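Local atomic coordinates of beta-galactosidase (Bacillus circulans subsp. alkalophilus, PDB entry 3TTY), a protein that hydrolyses terminal beta-D-galactosyl residues from beta-galactosides, as a glycoside hydrolase that carries its galactose site in a TIM barrel. Residues A[46-54]-A[86-94]; A[388-396]-A[621-631]. All coordinates share one frame; numbering follows the deposited sequence.

How the interactions relate
Interactions 1 and 2 share no strand or helix; their centres lie about 46 Å apart and their nearest atoms about 29 Å apart. Along the chain they come in series. Interaction 1 (46-54 with 86-94) belongs wholly to the TIM-barrel part, joining the short helices that follow barrel strands 39-42 and 75-79, and a second subunit also reaches it. Interaction 2 comes later and spans far more sequence: the loop 388-396, between helix 371-386 and strand 399-402, meets the first hairpin of the small C-terminal sheet. One contact thus joins two neighbouring loop regions of the barrel beside a subunit interface, while the other joins the C-terminal sheet to the linker that leaves the barrel part.

Interaction 1 (A[46-54]-A[86-94]); sequences SWAKIQRDE and PAWMAKKYP
With its CG tucked between the backbone N and the carbonyl carbon (chi1 67°), W88 lays its indole against the chain at 51-53, while W47, whose CG lies anti to its own N (chi1 -166°), turns its ring to P86 and M89. The W88 NE1 hydrogen bonds to Q51 O at 2.8 Å, a fairly straight bond (159° at the hydrogen) that runs close to the indole plane. Over one face of the same ring sits D53 CA, a CH-pi contact 3.8 Å from the centroid of the six-membered ring, and M89 CB covers the opposite face. Q51 crosses W88 at about a right angle, its NE2 3.7 Å from W88 CZ2. That amide is held at both ends: OE1 takes the N-H of W47 NE1, and NE2 donates to D53 O, which fixes its flip. P86 CD lies over the five-membered ring of W47, 3.7 Å from its centroid, and M89 SD adds an oblique Met-aromatic contact. Farther out, Y93 OH donates to E54 OE2 at 2.5 Å, on the anti lone pair, with ring and carboxylate planes nearly perpendicular. With the indole of W88 cut back to an alanine here, Q51 O loses this donor and D53 CA its ring face, which is likely to open a gap against the 51-53 backbone. These segments follow barrel strands 39-42 and 75-79; helix 119-135 packs against W47 through L128 and against Q51 through Y124, and S188 and Y192 of a second subunit hydrogen-bond to A48 N and A48 O.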
loop_
_atom_site.group_PDB
_atom_site.type_symbol
_atom_site.label_atom_id
_atom_site.label_comp_id
_atom_site.label_asym_id
_atom_site.label_seq_id
_atom_site.Cartn_x
_atom_site.Cartn_y
_atom_site.Cartn_z
ATOM N N SER A 46 -11.635 9.807 -31.910
ATOM C CA SER A 46 -12.250 11.024 -32.406
ATOM C C SER A 46 -13.769 10.939 -32.406
ATOM O O SER A 46 -14.440 11.579 -33.221
ATOM C CB SER A 46 -11.730 11.349 -33.808
ATOM O OG SER A 46 -10.573 12.155 -33.728
ATOM N N TRP A 47 -14.307 10.152 -31.484
ATOM C CA TRP A 47 -15.738 10.004 -31.406
ATOM C C TRP A 47 -16.373 11.392 -31.257
ATOM O O TRP A 47 -17.264 11.750 -32.017
ATOM C CB TRP A 47 -16.113 9.070 -30.259
ATOM C CG TRP A 47 -17.526 8.606 -30.297
ATOM C CD1 TRP A 47 -18.571 9.185 -30.968
ATOM C CD2 TRP A 47 -18.057 7.449 -29.643
ATOM N NE1 TRP A 47 -19.727 8.460 -30.751
ATOM C CE2 TRP A 47 -19.434 7.391 -29.944
ATOM C CE3 TRP A 47 -17.508 6.472 -28.812
ATOM C CZ2 TRP A 47 -20.256 6.371 -29.467
ATOM C CZ3 TRP A 47 -18.327 5.469 -28.332
ATOM C CH2 TRP A 47 -19.684 5.427 -28.663
ATOM N N ALA A 48 -15.882 12.186 -30.316
ATOM C CA ALA A 48 -16.463 13.504 -30.080
ATOM C C ALA A 48 -16.253 14.472 -31.250
ATOM O O ALA A 48 -17.100 15.322 -31.513
ATOM C CB ALA A 48 -15.949 14.110 -28.771
ATOM N N LYS A 49 -15.142 14.347 -31.963
ATOM C CA LYS A 49 -14.947 15.204 -33.134
ATOM C C LYS A 49 -15.996 14.901 -34.203
ATOM O O LYS A 49 -16.505 15.792 -34.883
ATOM C CB LYS A 49 -13.543 15.042 -33.715
ATOM C CG LYS A 49 -13.224 16.071 -34.809
ATOM C CD LYS A 49 -11.789 15.953 -35.269
ATOM C CE LYS A 49 -11.439 17.045 -36.288
ATOM N NZ LYS A 49 -11.847 18.409 -35.865
ATOM N N ILE A 50 -16.328 13.629 -34.336
ATOM C CA ILE A 50 -17.314 13.217 -35.313
ATOM C C ILE A 50 -18.712 13.557 -34.841
ATOM O O ILE A 50 -19.502 14.159 -35.573
ATOM C CB ILE A 50 -17.239 11.705 -35.562
ATOM C CG1 ILE A 50 -15.902 11.353 -36.226
ATOM C CG2 ILE A 50 -18.432 11.258 -36.388
ATOM C CD1 ILE A 50 -15.559 9.878 -36.172
ATOM N N GLN A 51 -19.029 13.178 -33.611
ATOM C CA GLN A 51 -20.408 13.303 -33.154
ATOM C C GLN A 51 -20.562 14.195 -31.920
ATOM O O GLN A 51 -20.176 13.816 -30.816
ATOM C CB GLN A 51 -20.991 11.916 -32.904
ATOM C CG GLN A 51 -22.500 11.895 -32.623
ATOM C CD GLN A 51 -22.958 10.553 -32.062
ATOM O OE1 GLN A 51 -22.209 9.576 -32.065
ATOM N NE2 GLN A 51 -24.183 10.509 -31.558
ATOM N N ARG A 52 -21.156 15.370 -32.108
ATOM C CA ARG A 52 -21.234 16.367 -31.037
ATOM C C ARG A 52 -22.532 16.302 -30.216
ATOM O O ARG A 52 -22.664 16.985 -29.200
ATOM C CB ARG A 52 -21.077 17.766 -31.625
ATOM C CG ARG A 52 -22.142 18.109 -32.647
ATOM C CD ARG A 52 -22.561 19.566 -32.519
ATOM N NE ARG A 52 -21.479 20.485 -32.865
ATOM C CZ ARG A 52 -21.221 21.636 -32.237
ATOM N NH1 ARG A 52 -21.966 22.027 -31.196
ATOM N NH2 ARG A 52 -20.208 22.400 -32.651
ATOM N N ASP A 53 -23.496 15.521 -30.696
ATOM C CA ASP A 53 -24.756 15.294 -29.994
ATOM C C ASP A 53 -25.455 14.068 -30.588
ATOM O O ASP A 53 -24.903 13.413 -31.468
ATOM C CB ASP A 53 -25.659 16.540 -30.004
ATOM C CG ASP A 53 -26.156 16.902 -31.401
ATOM O OD1 ASP A 53 -26.294 15.985 -32.243
ATOM O OD2 ASP A 53 -26.411 18.104 -31.649
ATOM N N GLU A 54 -26.661 13.768 -30.123
ATOM C CA GLU A 54 -27.307 12.497 -30.456
ATOM C C GLU A 54 -27.601 12.366 -31.939
ATOM O O GLU A 54 -27.836 11.269 -32.449
ATOM C CB GLU A 54 -28.607 12.322 -29.660
ATOM C CG GLU A 54 -28.404 12.301 -28.141
ATOM C CD GLU A 54 -28.617 13.659 -27.496
ATOM O OE1 GLU A 54 -28.340 14.679 -28.156
ATOM O OE2 GLU A 54 -29.091 13.708 -26.332
ATOM N N PRO A 86 -17.724 10.383 -25.945
ATOM C CA PRO A 86 -17.698 11.846 -25.793
ATOM C C PRO A 86 -18.114 12.338 -24.405
ATOM O O PRO A 86 -18.958 11.732 -23.747
ATOM C CB PRO A 86 -18.707 12.327 -26.838
ATOM C CG PRO A 86 -18.750 11.237 -27.857
ATOM C CD PRO A 86 -18.615 9.961 -27.041
ATOM N N ALA A 87 -17.533 13.451 -23.973
ATOM C CA ALA A 87 -17.895 14.048 -22.692
ATOM C C ALA A 87 -19.397 14.332 -22.597
ATOM O O ALA A 87 -19.983 14.184 -21.523
ATOM C CB ALA A 87 -17.088 15.319 -22.442
ATOM N N TRP A 88 -20.023 14.736 -23.705
ATOM C CA TRP A 88 -21.469 15.016 -23.686
ATOM C C TRP A 88 -22.281 13.745 -23.478
ATOM O O TRP A 88 -23.380 13.774 -22.926
ATOM C CB TRP A 88 -21.941 15.739 -24.956
ATOM C CG TRP A 88 -21.865 14.921 -26.229
ATOM C CD1 TRP A 88 -20.908 15.013 -27.200
ATOM C CD2 TRP A 88 -22.793 13.915 -26.678
ATOM N NE1 TRP A 88 -21.171 14.117 -28.211
ATOM C CE2 TRP A 88 -22.323 13.437 -27.918
ATOM C CE3 TRP A 88 -23.974 13.378 -26.154
ATOM C CZ2 TRP A 88 -22.994 12.447 -28.642
ATOM C CZ3 TRP A 88 -24.634 12.384 -26.873
ATOM C CH2 TRP A 88 -24.142 11.932 -28.099
ATOM N N MET A 89 -21.741 12.621 -23.912
ATOM C CA MET A 89 -22.476 11.376 -23.789
ATOM C C MET A 89 -22.414 10.925 -22.331
ATOM O O MET A 89 -23.414 10.484 -21.751
ATOM C CB MET A 89 -21.903 10.312 -24.738
ATOM C CG MET A 89 -22.675 8.995 -24.722
ATOM S SD MET A 89 -22.043 7.847 -25.926
ATOM C CE MET A 89 -22.525 8.650 -27.437
ATOM N N ALA A 90 -21.239 11.082 -21.728
ATOM C CA ALA A 90 -21.077 10.766 -20.317
ATOM C C ALA A 90 -21.949 11.701 -19.485
ATOM O O ALA A 90 -22.541 11.278 -18.498
ATOM C CB ALA A 90 -19.634 10.877 -19.902
ATOM N N LYS A 91 -22.050 12.961 -19.899
ATOM C CA LYS A 91 -22.845 13.925 -19.161
ATOM C C LYS A 91 -24.349 13.665 -19.305
ATOM O O LYS A 91 -25.073 13.611 -18.319
ATOM C CB LYS A 91 -22.516 15.349 -19.622
ATOM C CG LYS A 91 -23.140 16.411 -18.746
ATOM C CD LYS A 91 -24.320 17.076 -19.434
ATOM C CE LYS A 91 -25.051 18.038 -18.488
ATOM N NZ LYS A 91 -26.164 18.763 -19.173
ATOM N N LYS A 92 -24.815 13.529 -20.543
ATOM C CA LYS A 92 -26.231 13.316 -20.797
ATOM C C LYS A 92 -26.682 11.887 -20.499
ATOM O O LYS A 92 -27.819 11.682 -20.075
ATOM C CB LYS A 92 -26.567 13.662 -22.243
ATOM C CG LYS A 92 -26.405 15.128 -22.590
ATOM C CD LYS A 92 -26.319 15.320 -24.105
ATOM C CE LYS A 92 -26.693 16.734 -24.521
ATOM N NZ LYS A 92 -25.949 17.807 -23.793
ATOM N N TYR A 93 -25.809 10.903 -20.727
ATOM C CA TYR A 93 -26.205 9.492 -20.576
ATOM C C TYR A 93 -25.244 8.726 -19.669
ATOM O O TYR A 93 -24.435 7.911 -20.136
ATOM C CB TYR A 93 -26.351 8.801 -21.947
ATOM C CG TYR A 93 -27.334 9.509 -22.859
ATOM C CD1 TYR A 93 -28.692 9.199 -22.837
ATOM C CD2 TYR A 93 -26.904 10.509 -23.723
ATOM C CE1 TYR A 93 -29.593 9.868 -23.659
ATOM C CE2 TYR A 93 -27.784 11.178 -24.540
ATOM C CZ TYR A 93 -29.122 10.862 -24.508
ATOM O OH TYR A 93 -29.974 11.542 -25.335
ATOM N N PRO A 94 -25.344 8.979 -18.359
ATOM C CA PRO A 94 -24.453 8.383 -17.360
ATOM C C PRO A 94 -24.451 6.841 -17.376
ATOM O O PRO A 94 -23.506 6.258 -16.839
ATOM C CB PRO A 94 -24.987 8.919 -16.013
ATOM C CG PRO A 94 -25.911 10.018 -16.338
ATOM C CD PRO A 94 -26.425 9.767 -17.746
#

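Interaction 2 (A[388-396]-A[621-631]); sequences DTILDARSE and ERVKNGTSYLF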
loop_
_atom_site.group_PDB
_atom_site.type_symbol
_atom_site.label_atom_id
_atom_site.label_comp_id
_atom_site.label_asym_id
_atom_site.label_seq_id
_atom_site.Cartn_x
_atom_site.Cartn_y
_atom_site.Cartn_z
ATOM N N ASP A 388 6.925 -9.815 -50.096
ATOM C CA ASP A 388 5.948 -10.785 -49.605
ATOM C C ASP A 388 6.567 -12.056 -49.044
ATOM O O ASP A 388 5.846 -12.977 -48.668
ATOM C CB ASP A 388 4.945 -11.158 -50.708
ATOM C CG ASP A 388 5.583 -11.958 -51.850
ATOM O OD1 ASP A 388 4.932 -12.099 -52.907
ATOM O OD2 ASP A 388 6.726 -12.442 -51.699
ATOM N N THR A 389 7.895 -12.099 -48.992
ATOM C CA THR A 389 8.632 -13.332 -48.726
ATOM C C THR A 389 8.116 -14.164 -47.540
ATOM O O THR A 389 7.930 -15.366 -47.656
ATOM C CB THR A 389 10.138 -13.048 -48.511
ATOM O OG1 THR A 389 10.651 -12.284 -49.611
ATOM C CG2 THR A 389 10.928 -14.356 -48.407
ATOM N N ILE A 390 7.898 -13.512 -46.407
ATOM C CA ILE A 390 7.603 -14.190 -45.155
ATOM C C ILE A 390 6.098 -14.369 -44.919
ATOM O O ILE A 390 5.672 -15.229 -44.151
ATOM C CB ILE A 390 8.214 -13.387 -43.995
ATOM C CG1 ILE A 390 9.734 -13.377 -44.122
ATOM C CG2 ILE A 390 7.805 -13.954 -42.641
ATOM C CD1 ILE A 390 10.418 -12.518 -43.084
ATOM N N LEU A 391 5.287 -13.561 -45.584
ATOM C CA LEU A 391 3.856 -13.568 -45.333
ATOM C C LEU A 391 3.273 -14.988 -45.319
ATOM O O LEU A 391 3.718 -15.862 -46.068
ATOM C CB LEU A 391 3.149 -12.688 -46.358
ATOM C CG LEU A 391 3.631 -11.238 -46.370
ATOM C CD1 LEU A 391 2.730 -10.374 -47.255
ATOM C CD2 LEU A 391 3.692 -10.676 -44.956
ATOM N N ASP A 392 2.291 -15.209 -44.449
ATOM C CA ASP A 392 1.607 -16.501 -44.323
ATOM C C ASP A 392 2.492 -17.658 -43.847
ATOM O O ASP A 392 2.014 -18.771 -43.676
ATOM C CB ASP A 392 0.893 -16.883 -45.627
ATOM C CG ASP A 392 -0.276 -15.974 -45.936
ATOM O OD1 ASP A 392 -1.018 -15.636 -44.992
ATOM O OD2 ASP A 392 -0.454 -15.597 -47.119
ATOM N N ALA A 393 3.772 -17.399 -43.623
ATOM C CA ALA A 393 4.654 -18.438 -43.096
ATOM C C ALA A 393 4.169 -18.886 -41.715
ATOM O O ALA A 393 3.680 -18.078 -40.938
ATOM C CB ALA A 393 6.081 -17.943 -43.025
ATOM N N ARG A 394 4.316 -20.169 -41.405
ATOM C CA ARG A 394 3.740 -20.706 -40.178
ATOM C C ARG A 394 4.721 -21.516 -39.340
ATOM O O ARG A 394 5.767 -21.932 -39.831
ATOM C CB ARG A 394 2.484 -21.513 -40.509
ATOM C CG ARG A 394 1.400 -20.645 -41.145
ATOM C CD ARG A 394 0.289 -21.473 -41.754
ATOM N NE ARG A 394 -0.700 -21.878 -40.762
ATOM C CZ ARG A 394 -1.818 -21.207 -40.500
ATOM N NH1 ARG A 394 -2.106 -20.082 -41.159
ATOM N NH2 ARG A 394 -2.654 -21.663 -39.575
ATOM N N SER A 395 4.390 -21.714 -38.067
ATOM C CA SER A 395 5.183 -22.566 -37.187
ATOM C C SER A 395 4.925 -24.036 -37.481
ATOM O O SER A 395 3.789 -24.428 -37.759
ATOM C CB SER A 395 4.850 -22.296 -35.715
ATOM O OG SER A 395 5.380 -23.329 -34.894
ATOM N N GLU A 396 5.980 -24.844 -37.411
ATOM C CA GLU A 396 5.847 -26.298 -37.501
ATOM C C GLU A 396 6.377 -26.964 -36.238
ATOM O O GLU A 396 6.938 -28.058 -36.276
ATOM C CB GLU A 396 6.510 -26.838 -38.781
ATOM C CG GLU A 396 5.632 -26.568 -40.013
ATOM C CD GLU A 396 6.197 -27.094 -41.318
ATOM O OE1 GLU A 396 7.287 -27.715 -41.312
ATOM O OE2 GLU A 396 5.537 -26.876 -42.360
ATOM N N GLU A 621 11.514 -20.301 -36.015
ATOM C CA GLU A 621 11.302 -20.702 -37.390
ATOM C C GLU A 621 9.884 -20.446 -37.869
ATOM O O GLU A 621 8.920 -20.729 -37.161
ATOM C CB GLU A 621 11.634 -22.192 -37.568
ATOM C CG GLU A 621 11.437 -22.696 -39.007
ATOM C CD GLU A 621 11.414 -24.222 -39.114
ATOM O OE1 GLU A 621 10.614 -24.855 -38.391
ATOM O OE2 GLU A 621 12.200 -24.789 -39.910
ATOM N N ARG A 622 9.771 -19.910 -39.077
ATOM C CA ARG A 622 8.510 -19.899 -39.800
ATOM C C ARG A 622 8.725 -20.605 -41.136
ATOM O O ARG A 622 9.786 -20.486 -41.748
ATOM C CB ARG A 622 8.002 -18.468 -40.013
ATOM C CG ARG A 622 7.617 -17.731 -38.733
ATOM C CD ARG A 622 7.177 -16.287 -39.007
ATOM N NE ARG A 622 5.889 -16.212 -39.691
ATOM C CZ ARG A 622 5.276 -15.084 -40.042
ATOM N NH1 ARG A 622 5.818 -13.905 -39.775
ATOM N NH2 ARG A 622 4.120 -15.137 -40.679
ATOM N N VAL A 623 7.708 -21.330 -41.584
ATOM C CA VAL A 623 7.805 -22.163 -42.771
ATOM C C VAL A 623 6.711 -21.816 -43.767
ATOM O O VAL A 623 5.544 -21.687 -43.409
ATOM C CB VAL A 623 7.686 -23.658 -42.402
ATOM C CG1 VAL A 623 7.593 -24.511 -43.654
ATOM C CG2 VAL A 623 8.857 -24.092 -41.522
ATOM N N LYS A 624 7.093 -21.660 -45.024
ATOM C CA LYS A 624 6.143 -21.295 -46.065
ATOM C C LYS A 624 6.338 -22.258 -47.227
ATOM O O LYS A 624 7.376 -22.243 -47.894
ATOM C CB LYS A 624 6.368 -19.848 -46.511
ATOM C CG LYS A 624 5.375 -19.328 -47.554
ATOM C CD LYS A 624 5.800 -17.937 -48.023
ATOM C CE LYS A 624 4.639 -17.141 -48.590
ATOM N NZ LYS A 624 5.016 -15.699 -48.712
ATOM N N ASN A 625 5.345 -23.116 -47.433
ATOM C CA ASN A 625 5.431 -24.197 -48.415
ATOM C C ASN A 625 6.631 -25.148 -48.212
ATOM O O ASN A 625 6.639 -25.965 -47.281
ATOM C CB ASN A 625 5.369 -23.617 -49.825
ATOM C CG ASN A 625 4.046 -22.917 -50.092
ATOM O OD1 ASN A 625 4.006 -21.725 -50.414
ATOM N ND2 ASN A 625 2.949 -23.657 -49.930
ATOM N N GLY A 626 7.643 -25.053 -49.064
ATOM C CA GLY A 626 8.806 -25.905 -48.889
ATOM C C GLY A 626 10.006 -25.193 -48.298
ATOM O O GLY A 626 11.119 -25.726 -48.301
ATOM N N THR A 627 9.789 -23.985 -47.788
ATOM C CA THR A 627 10.904 -23.133 -47.401
ATOM C C THR A 627 10.897 -22.778 -45.918
ATOM O O THR A 627 9.863 -22.424 -45.350
ATOM C CB THR A 627 10.946 -21.850 -48.258
ATOM O OG1 THR A 627 11.007 -22.203 -49.649
ATOM C CG2 THR A 627 12.150 -20.995 -47.895
ATOM N N SER A 628 12.063 -22.873 -45.294
ATOM C CA SER A 628 12.198 -22.578 -43.872
ATOM C C SER A 628 12.984 -21.295 -43.622
ATOM O O SER A 628 14.107 -21.151 -44.096
ATOM C CB SER A 628 12.883 -23.736 -43.155
ATOM O OG SER A 628 13.634 -23.253 -42.061
ATOM N N TYR A 629 12.388 -20.373 -42.870
ATOM C CA TYR A 629 13.066 -19.154 -42.458
ATOM C C TYR A 629 13.485 -19.206 -40.993
ATOM O O TYR A 629 12.637 -19.253 -40.095
ATOM C CB TYR A 629 12.179 -17.935 -42.712
ATOM C CG TYR A 629 11.762 -17.834 -44.148
ATOM C CD1 TYR A 629 12.675 -17.451 -45.128
ATOM C CD2 TYR A 629 10.467 -18.143 -44.540
ATOM C CE1 TYR A 629 12.306 -17.370 -46.459
ATOM C CE2 TYR A 629 10.092 -18.070 -45.873
ATOM C CZ TYR A 629 11.016 -17.678 -46.828
ATOM O OH TYR A 629 10.652 -17.600 -48.157
ATOM N N LEU A 630 14.795 -19.212 -40.755
ATOM C CA LEU A 630 15.309 -19.169 -39.389
ATOM C C LEU A 630 15.596 -17.733 -38.997
ATOM O O LEU A 630 16.510 -17.104 -39.545
ATOM C CB LEU A 630 16.585 -19.991 -39.230
ATOM C CG LEU A 630 16.518 -21.499 -39.420
ATOM C CD1 LEU A 630 17.757 -22.133 -38.780
ATOM C CD2 LEU A 630 15.259 -22.045 -38.811
ATOM N N PHE A 631 14.812 -17.221 -38.055
ATOM C CA PHE A 631 15.036 -15.897 -37.512
ATOM C C PHE A 631 16.075 -15.980 -36.405
ATOM O O PHE A 631 15.836 -16.585 -35.358
ATOM C CB PHE A 631 13.720 -15.300 -37.002
ATOM C CG PHE A 631 12.737 -14.983 -38.104
ATOM C CD1 PHE A 631 12.528 -13.672 -38.515
ATOM C CD2 PHE A 631 12.034 -15.997 -38.735
ATOM C CE1 PHE A 631 11.643 -13.380 -39.537
ATOM C CE2 PHE A 631 11.135 -15.712 -39.754
ATOM C CZ PHE A 631 10.940 -14.397 -40.159
HETATM O O HOH W 1 8.696 -23.493 -37.356
#
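The edge strand 617-624 of the C-terminal antiparallel sheet, with its hairpin partner 627-634, receives the loop that leads from helix 371-386 to strand 399-402. R394 and V623 form a single antiparallel hydrogen-bonded pair, R394 N to V623 O at 2.8 Å and V623 N to R394 O at 2.7 Å. Beside it R622 grips A393 O side-on with two nitrogens, NE at 3.1 Å and NH2 at 3.0 Å from that oxygen, which lies in the guanidinium plane; both come from the same face of the carbonyl. I390 CG2 rests over one guanidinium face; NH2 also salt-bridges D340, and NH1 donates to V335 O and A339 O, fixing the group on several sides. The loop makes a type II turn from I390 to A393, and the hairpin closes with a type II' turn from K624 to T627. K624, extended beyond CG, which stands anti to the backbone N (chi1 -177°), reaches into the loop: its NZ donates to T389 O at 3.1 Å, from well above the carbonyl plane, and weakly to L391 O. Farther from the hairpin turn, I390 CD1 meets F631 CZ at the ring edge, 3.5 Å away, and T389 CG2 touches Y629 OH. At the other end a water takes the N-H of E396 and donates to E621 OE1, while E621 OE2 pairs with R674 and accepts from S628 OG.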